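Local coordinates for protein chinitase A (Streptomyces coelicolor, PDB 3EBV) that probably hydrolyses internal glycosidic bonds of chitin through its family 18 glycoside hydrolase domain, the part of the longer protein held in this chain, at residues 177-189 with 196-208. Sequence-based numbering, arbitrary orientation.
Sequences NMQYYNSGTMLGC and QGTVDFLTALACI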
ATOM      1  N   ASN A 177      -3.288  -2.059  -2.528  1.00  8.96           N
ATOM      2  CA  ASN A 177      -2.202  -3.003  -2.203  1.00  8.83           C
ATOM      3  C   ASN A 177      -2.587  -3.771  -0.933  1.00  9.50           C
ATOM      4  O   ASN A 177      -2.186  -3.405   0.175  1.00  9.03           O
ATOM      5  CB  ASN A 177      -0.890  -2.254  -1.944  1.00  9.86           C
ATOM      6  CG  ASN A 177      -0.319  -1.576  -3.188  1.00  9.58           C
ATOM      7  OD1 ASN A 177      -0.233  -2.185  -4.271  1.00  9.62           O
ATOM      8  ND2 ASN A 177       0.161  -0.297  -3.015  1.00  9.67           N
HETATM    9  N   MSE A 178      -3.432  -4.786  -1.074  1.00  8.69           N
HETATM   10  CA  MSE A 178      -3.819  -5.534   0.129  1.00  8.03           C
HETATM   11  C   MSE A 178      -2.606  -6.212   0.779  1.00  7.73           C
HETATM   12  O   MSE A 178      -1.629  -6.552   0.096  1.00  8.37           O
HETATM   13  CB  MSE A 178      -4.918  -6.586  -0.184  1.00  8.48           C
HETATM   14  CG  MSE A 178      -5.382  -7.304   1.072  1.00  9.15           C
HETATM   15 SE   MSE A 178      -7.043  -8.299   0.670  1.00 14.85          SE
HETATM   16  CE  MSE A 178      -6.316  -9.767  -0.343  1.00 10.63           C
ATOM     17  N   GLN A 179      -2.701  -6.371   2.115  1.00  8.11           N
ATOM     18  CA  GLN A 179      -1.645  -7.022   2.877  1.00  8.30           C
ATOM     19  C   GLN A 179      -1.978  -8.529   2.911  1.00  7.85           C
ATOM     20  O   GLN A 179      -2.802  -9.006   3.717  1.00  9.52           O
ATOM     21  CB  GLN A 179      -1.617  -6.481   4.320  1.00  8.92           C
ATOM     22  CG  GLN A 179      -1.378  -4.986   4.393  1.00 10.64           C
ATOM     23  CD  GLN A 179      -1.399  -4.516   5.850  1.00 10.85           C
ATOM     24  OE1 GLN A 179      -0.796  -5.142   6.735  1.00 11.81           O
ATOM     25  NE2 GLN A 179      -2.112  -3.422   6.098  1.00 12.36           N
ATOM     26  N   TYR A 180      -1.350  -9.276   1.990  1.00  8.91           N
ATOM     27  CA  TYR A 180      -1.611 -10.735   1.922  1.00  8.65           C
ATOM     28  C   TYR A 180      -0.749 -11.482   2.964  1.00  9.70           C
ATOM     29  O   TYR A 180       0.055 -12.398   2.640  1.00 10.11           O
ATOM     30  CB  TYR A 180      -1.290 -11.272   0.505  1.00  8.63           C
ATOM     31  CG  TYR A 180      -2.214 -10.770  -0.579  1.00  8.55           C
ATOM     32  CD1 TYR A 180      -3.170 -11.608  -1.161  1.00  9.99           C
ATOM     33  CD2 TYR A 180      -2.109  -9.452  -1.048  1.00  8.02           C
ATOM     34  CE1 TYR A 180      -3.995 -11.158  -2.207  1.00  9.55           C
ATOM     35  CE2 TYR A 180      -2.951  -8.982  -2.045  1.00  8.27           C
ATOM     36  CZ  TYR A 180      -3.892  -9.837  -2.644  1.00  9.61           C
ATOM     37  OH  TYR A 180      -4.724  -9.350  -3.627  1.00  9.57           O
ATOM     38  N   TYR A 181      -0.826 -11.008   4.217  1.00  8.71           N
ATOM     39  CA  TYR A 181       0.090 -11.508   5.258  1.00  9.41           C
ATOM     40  C   TYR A 181      -0.442 -11.104   6.621  1.00 10.46           C
ATOM     41  O   TYR A 181      -1.413 -10.351   6.731  1.00 10.76           O
ATOM     42  CB  TYR A 181       1.522 -10.987   5.037  1.00 10.21           C
ATOM     43  CG  TYR A 181       1.647  -9.474   4.940  1.00  8.41           C
ATOM     44  CD1 TYR A 181       1.870  -8.680   6.081  1.00  9.25           C
ATOM     45  CD2 TYR A 181       1.656  -8.843   3.710  1.00  9.55           C
ATOM     46  CE1 TYR A 181       2.016  -7.267   5.968  1.00  9.45           C
ATOM     47  CE2 TYR A 181       1.834  -7.445   3.586  1.00  9.58           C
ATOM     48  CZ  TYR A 181       2.012  -6.675   4.715  1.00  9.49           C
ATOM     49  OH  TYR A 181       2.133  -5.329   4.564  1.00 12.35           O
ATOM     50  N   ASN A 182       0.194 -11.664   7.655  1.00 10.28           N
ATOM     51  CA  ASN A 182      -0.360 -11.619   9.044  1.00 10.62           C
ATOM     52  C   ASN A 182      -1.830 -11.990   9.071  1.00 10.98           C
ATOM     53  O   ASN A 182      -2.648 -11.376   9.761  1.00 11.02           O
ATOM     54  CB  ASN A 182      -0.176 -10.223   9.707  1.00 10.03           C
ATOM     55  CG  ASN A 182       1.268  -9.856   9.910  1.00 11.34           C
ATOM     56  OD1 ASN A 182       2.079 -10.693  10.315  1.00 14.69           O
ATOM     57  ND2 ASN A 182       1.611  -8.609   9.593  1.00 14.40           N
ATOM     58  N   SER A 183      -2.173 -13.042   8.332  1.00 10.58           N
ATOM     59  CA  SER A 183      -3.568 -13.393   8.080  1.00 10.25           C
ATOM     60  C   SER A 183      -3.890 -14.846   8.450  1.00 10.39           C
ATOM     61  O   SER A 183      -3.118 -15.731   8.108  1.00 11.46           O
ATOM     62  CB  SER A 183      -3.880 -13.221   6.574  1.00 10.21           C
ATOM     63  OG  SER A 183      -5.230 -13.534   6.312  1.00  9.93           O
ATOM     64  N   GLY A 184      -5.064 -15.037   9.054  1.00 11.35           N
ATOM     65  CA  GLY A 184      -5.649 -16.358   9.172  1.00 11.08           C
ATOM     66  C   GLY A 184      -6.100 -16.836   7.776  1.00 11.34           C
ATOM     67  O   GLY A 184      -6.011 -16.095   6.762  1.00 10.91           O
ATOM     68  N   THR A 185      -6.616 -18.054   7.724  1.00 11.07           N
ATOM     69  CA  THR A 185      -7.133 -18.556   6.442  1.00 11.72           C
ATOM     70  C   THR A 185      -8.309 -17.682   5.988  1.00 11.65           C
ATOM     71  O   THR A 185      -9.028 -17.058   6.794  1.00 11.53           O
ATOM     72  CB  THR A 185      -7.545 -20.042   6.509  1.00 12.11           C
ATOM     73  OG1 THR A 185      -8.541 -20.188   7.524  1.00 14.24           O
ATOM     74  CG2 THR A 185      -6.330 -20.942   6.802  1.00 12.68           C
HETATM   75  N   MSE A 186      -8.475 -17.625   4.668  1.00 10.33           N
HETATM   76  CA  MSE A 186      -9.465 -16.781   4.038  1.00 10.44           C
HETATM   77  C   MSE A 186     -10.135 -17.498   2.883  1.00 10.38           C
HETATM   78  O   MSE A 186      -9.557 -18.438   2.340  1.00 10.99           O
HETATM   79  CB  MSE A 186      -8.763 -15.534   3.466  1.00 11.44           C
HETATM   80  CG  MSE A 186      -8.191 -14.619   4.550  1.00 11.84           C
HETATM   81 SE   MSE A 186      -9.638 -13.635   5.445  1.00 19.72          SE
HETATM   82  CE  MSE A 186      -8.859 -13.561   7.263  1.00 14.24           C
ATOM     83  N   LEU A 187     -11.311 -17.036   2.476  1.00 10.15           N
ATOM     84  CA  LEU A 187     -11.967 -17.605   1.278  1.00 10.41           C
ATOM     85  C   LEU A 187     -11.408 -16.945   0.018  1.00 10.64           C
ATOM     86  O   LEU A 187     -11.149 -15.709   0.001  1.00 11.66           O
ATOM     87  CB  LEU A 187     -13.476 -17.407   1.315  1.00 11.17           C
ATOM     88  CG  LEU A 187     -14.151 -17.999   2.534  1.00 13.04           C
ATOM     89  CD1 LEU A 187     -15.647 -17.772   2.390  1.00 17.83           C
ATOM     90  CD2 LEU A 187     -13.898 -19.495   2.568  1.00 15.96           C
ATOM     91  N   GLY A 188     -11.251 -17.712  -1.055  1.00 10.11           N
ATOM     92  CA  GLY A 188     -10.952 -17.124  -2.348  1.00  9.75           C
ATOM     93  C   GLY A 188     -12.215 -16.834  -3.142  1.00 10.07           C
ATOM     94  O   GLY A 188     -13.340 -17.043  -2.636  1.00 10.89           O
ATOM     95  N   CYS A 189     -12.048 -16.334  -4.377  1.00 10.04           N
ATOM     96  CA  CYS A 189     -13.256 -15.979  -5.146  1.00 10.92           C
ATOM     97  C   CYS A 189     -14.094 -17.197  -5.536  1.00 11.45           C
ATOM     98  O   CYS A 189     -15.264 -17.070  -5.931  1.00 13.61           O
ATOM     99  CB  CYS A 189     -12.891 -15.203  -6.408  1.00 12.14           C
ATOM    100  SG  CYS A 189     -11.891 -16.224  -7.530  1.00 12.59           S
ATOM    101  N   GLN A 196      -2.239 -18.283   4.032  1.00 10.15           N
ATOM    102  CA  GLN A 196      -1.141 -17.383   3.680  1.00  9.95           C
ATOM    103  C   GLN A 196       0.151 -18.148   3.386  1.00 10.41           C
ATOM    104  O   GLN A 196       0.340 -19.271   3.873  1.00 11.06           O
ATOM    105  CB  GLN A 196      -0.916 -16.270   4.731  1.00 10.07           C
ATOM    106  CG  GLN A 196      -0.274 -16.832   5.994  1.00  9.78           C
ATOM    107  CD  GLN A 196      -0.150 -15.803   7.080  1.00 11.57           C
ATOM    108  OE1 GLN A 196      -0.299 -14.614   6.813  1.00 11.08           O
ATOM    109  NE2 GLN A 196       0.077 -16.252   8.315  1.00 13.18           N
ATOM    110  N   GLY A 197       1.044 -17.505   2.650  1.00 10.91           N
ATOM    111  CA  GLY A 197       2.313 -18.145   2.342  1.00 11.25           C
ATOM    112  C   GLY A 197       2.276 -19.095   1.154  1.00 12.32           C
ATOM    113  O   GLY A 197       3.208 -19.887   0.981  1.00 13.93           O
ATOM    114  N   THR A 198       1.217 -18.999   0.338  1.00 10.66           N
ATOM    115  CA  THR A 198       1.075 -19.864  -0.832  1.00 10.79           C
ATOM    116  C   THR A 198       0.715 -19.021  -2.069  1.00 10.40           C
ATOM    117  O   THR A 198       0.091 -17.950  -1.935  1.00 10.80           O
ATOM    118  CB  THR A 198      -0.035 -20.913  -0.632  1.00 12.37           C
ATOM    119  OG1 THR A 198      -1.313 -20.283  -0.439  1.00 10.33           O
ATOM    120  CG2 THR A 198       0.252 -21.872   0.561  1.00 13.04           C
ATOM    121  N   VAL A 199       1.071 -19.499  -3.261  1.00 10.44           N
ATOM    122  CA  VAL A 199       0.708 -18.766  -4.470  1.00 10.64           C
ATOM    123  C   VAL A 199      -0.826 -18.641  -4.566  1.00 10.18           C
ATOM    124  O   VAL A 199      -1.345 -17.586  -4.971  1.00  9.83           O
ATOM    125  CB  VAL A 199       1.299 -19.434  -5.733  1.00 12.58           C
ATOM    126  CG1 VAL A 199       0.707 -20.743  -5.966  1.00 13.18           C
ATOM    127  CG2 VAL A 199       1.038 -18.566  -6.984  1.00 16.55           C
ATOM    128  N   ASP A 200      -1.587 -19.665  -4.165  1.00  8.78           N
ATOM    129  CA  ASP A 200      -3.046 -19.647  -4.299  1.00  8.89           C
ATOM    130  C   ASP A 200      -3.701 -18.585  -3.401  1.00  8.54           C
ATOM    131  O   ASP A 200      -4.735 -18.023  -3.739  1.00  9.48           O
ATOM    132  CB  ASP A 200      -3.655 -21.016  -3.897  1.00  8.64           C
ATOM    133  CG  ASP A 200      -3.534 -22.098  -4.967  1.00 12.61           C
ATOM    134  OD1 ASP A 200      -3.227 -21.799  -6.141  1.00 11.75           O
ATOM    135  OD2 ASP A 200      -3.783 -23.261  -4.559  1.00 14.25           O
ATOM    136  N   PHE A 201      -3.103 -18.320  -2.236  1.00  8.20           N
ATOM    137  CA  PHE A 201      -3.664 -17.246  -1.379  1.00  9.55           C
ATOM    138  C   PHE A 201      -3.603 -15.932  -2.139  1.00  7.81           C
ATOM    139  O   PHE A 201      -4.557 -15.139  -2.075  1.00  9.98           O
ATOM    140  CB  PHE A 201      -2.805 -17.148  -0.139  1.00 10.31           C
ATOM    141  CG  PHE A 201      -3.402 -16.344   1.015  1.00  8.92           C
ATOM    142  CD1 PHE A 201      -4.452 -16.837   1.788  1.00  9.79           C
ATOM    143  CD2 PHE A 201      -2.834 -15.108   1.343  1.00  9.82           C
ATOM    144  CE1 PHE A 201      -4.924 -16.098   2.912  1.00  9.34           C
ATOM    145  CE2 PHE A 201      -3.316 -14.377   2.467  1.00  9.83           C
ATOM    146  CZ  PHE A 201      -4.320 -14.848   3.236  1.00  9.95           C
ATOM    147  N   LEU A 202      -2.506 -15.694  -2.851  1.00  8.09           N
ATOM    148  CA  LEU A 202      -2.386 -14.455  -3.624  1.00  9.13           C
ATOM    149  C   LEU A 202      -3.400 -14.405  -4.757  1.00  8.89           C
ATOM    150  O   LEU A 202      -4.126 -13.428  -4.939  1.00  9.27           O
ATOM    151  CB  LEU A 202      -0.961 -14.280  -4.166  1.00  9.60           C
ATOM    152  CG  LEU A 202       0.147 -14.375  -3.095  1.00  9.28           C
ATOM    153  CD1 LEU A 202       1.512 -14.144  -3.702  1.00  9.17           C
ATOM    154  CD2 LEU A 202      -0.106 -13.364  -1.948  1.00 12.24           C
ATOM    155  N   THR A 203      -3.426 -15.471  -5.569  1.00  8.41           N
ATOM    156  CA  THR A 203      -4.272 -15.400  -6.766  1.00  7.86           C
ATOM    157  C   THR A 203      -5.761 -15.491  -6.475  1.00  8.41           C
ATOM    158  O   THR A 203      -6.559 -14.751  -7.091  1.00  8.97           O
ATOM    159  CB  THR A 203      -3.863 -16.515  -7.791  1.00  8.94           C
ATOM    160  OG1 THR A 203      -3.981 -17.800  -7.144  1.00  9.27           O
ATOM    161  CG2 THR A 203      -2.426 -16.325  -8.241  1.00  8.87           C
ATOM    162  N   ALA A 204      -6.150 -16.395  -5.572  1.00  7.68           N
ATOM    163  CA  ALA A 204      -7.553 -16.573  -5.248  1.00  7.76           C
ATOM    164  C   ALA A 204      -8.186 -15.393  -4.510  1.00  8.15           C
ATOM    165  O   ALA A 204      -9.392 -15.133  -4.664  1.00  9.69           O
ATOM    166  CB  ALA A 204      -7.772 -17.892  -4.497  1.00  9.23           C
ATOM    167  N   LEU A 205      -7.391 -14.713  -3.667  1.00  8.76           N
ATOM    168  CA  LEU A 205      -7.922 -13.531  -2.981  1.00  8.31           C
ATOM    169  C   LEU A 205      -7.855 -12.303  -3.893  1.00  7.60           C
ATOM    170  O   LEU A 205      -8.785 -11.481  -3.841  1.00  8.43           O
ATOM    171  CB  LEU A 205      -7.145 -13.271  -1.676  1.00  9.13           C
ATOM    172  CG  LEU A 205      -7.661 -14.066  -0.469  1.00  9.16           C
ATOM    173  CD1 LEU A 205      -7.581 -15.576  -0.628  1.00 11.87           C
ATOM    174  CD2 LEU A 205      -6.852 -13.648   0.773  1.00 10.71           C
ATOM    175  N   ALA A 206      -6.799 -12.149  -4.706  1.00  7.98           N
ATOM    176  CA  ALA A 206      -6.782 -11.048  -5.694  1.00  8.34           C
ATOM    177  C   ALA A 206      -7.975 -11.159  -6.638  1.00  9.20           C
ATOM    178  O   ALA A 206      -8.579 -10.149  -7.016  1.00  9.59           O
ATOM    179  CB  ALA A 206      -5.486 -11.029  -6.461  1.00  8.46           C
ATOM    180  N   CYS A 207      -8.345 -12.381  -6.982  1.00  9.54           N
ATOM    181  CA  CYS A 207      -9.514 -12.624  -7.850  1.00 10.12           C
ATOM    182  C   CYS A 207     -10.795 -11.972  -7.298  1.00 10.61           C
ATOM    183  O   CYS A 207     -11.649 -11.511  -8.066  1.00 10.44           O
ATOM    184  CB  CYS A 207      -9.675 -14.161  -7.929  1.00 10.86           C
ATOM    185  SG  CYS A 207     -11.127 -14.742  -8.815  1.00 14.70           S
ATOM    186  N   ILE A 208     -10.978 -11.949  -5.978  1.00  9.06           N
ATOM    187  CA  ILE A 208     -12.204 -11.358  -5.428  1.00  8.88           C
ATOM    188  C   ILE A 208     -12.253  -9.868  -5.842  1.00  8.75           C
ATOM    189  O   ILE A 208     -13.327  -9.344  -6.177  1.00 10.37           O
ATOM    190  CB  ILE A 208     -12.235 -11.442  -3.873  1.00  9.47           C
ATOM    191  CG1 ILE A 208     -12.147 -12.890  -3.385  1.00 10.46           C
ATOM    192  CG2 ILE A 208     -13.486 -10.779  -3.303  1.00 10.58           C
ATOM    193  CD1 ILE A 208     -11.912 -12.980  -1.887  1.00 10.30           C
TER
HETATM  194  O   HOH W   1       1.228 -14.764   1.856  1.00 10.79           O
HETATM  195  O   HOH W   2      -3.480 -18.154   6.557  1.00 12.02           O
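The F201 ring edge at CE2 meets the backbone carbonyl carbon C of Y180 at 3.9 Å, within a beta-alpha-beta crossover of the family 18 TIM barrel: strand 175-179 with the loop leaving it, helix 199-210, then parallel strand 219-224. The Y180 ring has F201 O and A206 N at its edge, in plane. Its CB meets L202 CD2 at 3.4 Å, CE1 touches L205 CB as the two side chains run past each other in opposite directions, and OH reaches A206 CB at 3.4 Å. One ring face carries the methyl CE of M178, a selenomethionine bent at its end, which also touches L205 CB. F201, with CG anti to its own N (chi1 -166°), puts its ring between Q196 and L205: Q196 CA sits over the centre of one face, L205 CD2 packs toward the rim of the other, and S183 OG meets the edge at CZ, 3.5 Å away. The Q196 side chain, extended beyond CG, brings OE1 to S183 N (2.9 Å, 167° at the hydrogen), with the donor well above the carbonyl plane. A lysine in place of Q196 would probably leave S183 N without its acceptor and the loop freer to shift. At the other end, G188 packs against A204, where a side chain would strike A204 CB; C189 N bonds A204 O at 2.9 Å, and C189 SG is joined to C207 SG by a disulfide with a chi3 of 85°. Two waters reinforce the Q196 end, bridging Y180 O to G197 N and S183 O to Q196 N. T198 is the N-cap of the helix, its OG1 accepting from F201 N. S183 OG is hydrogen-bonded to T152 OG1 and also donates to G184 O, in the carbonyl plane on a lone pair.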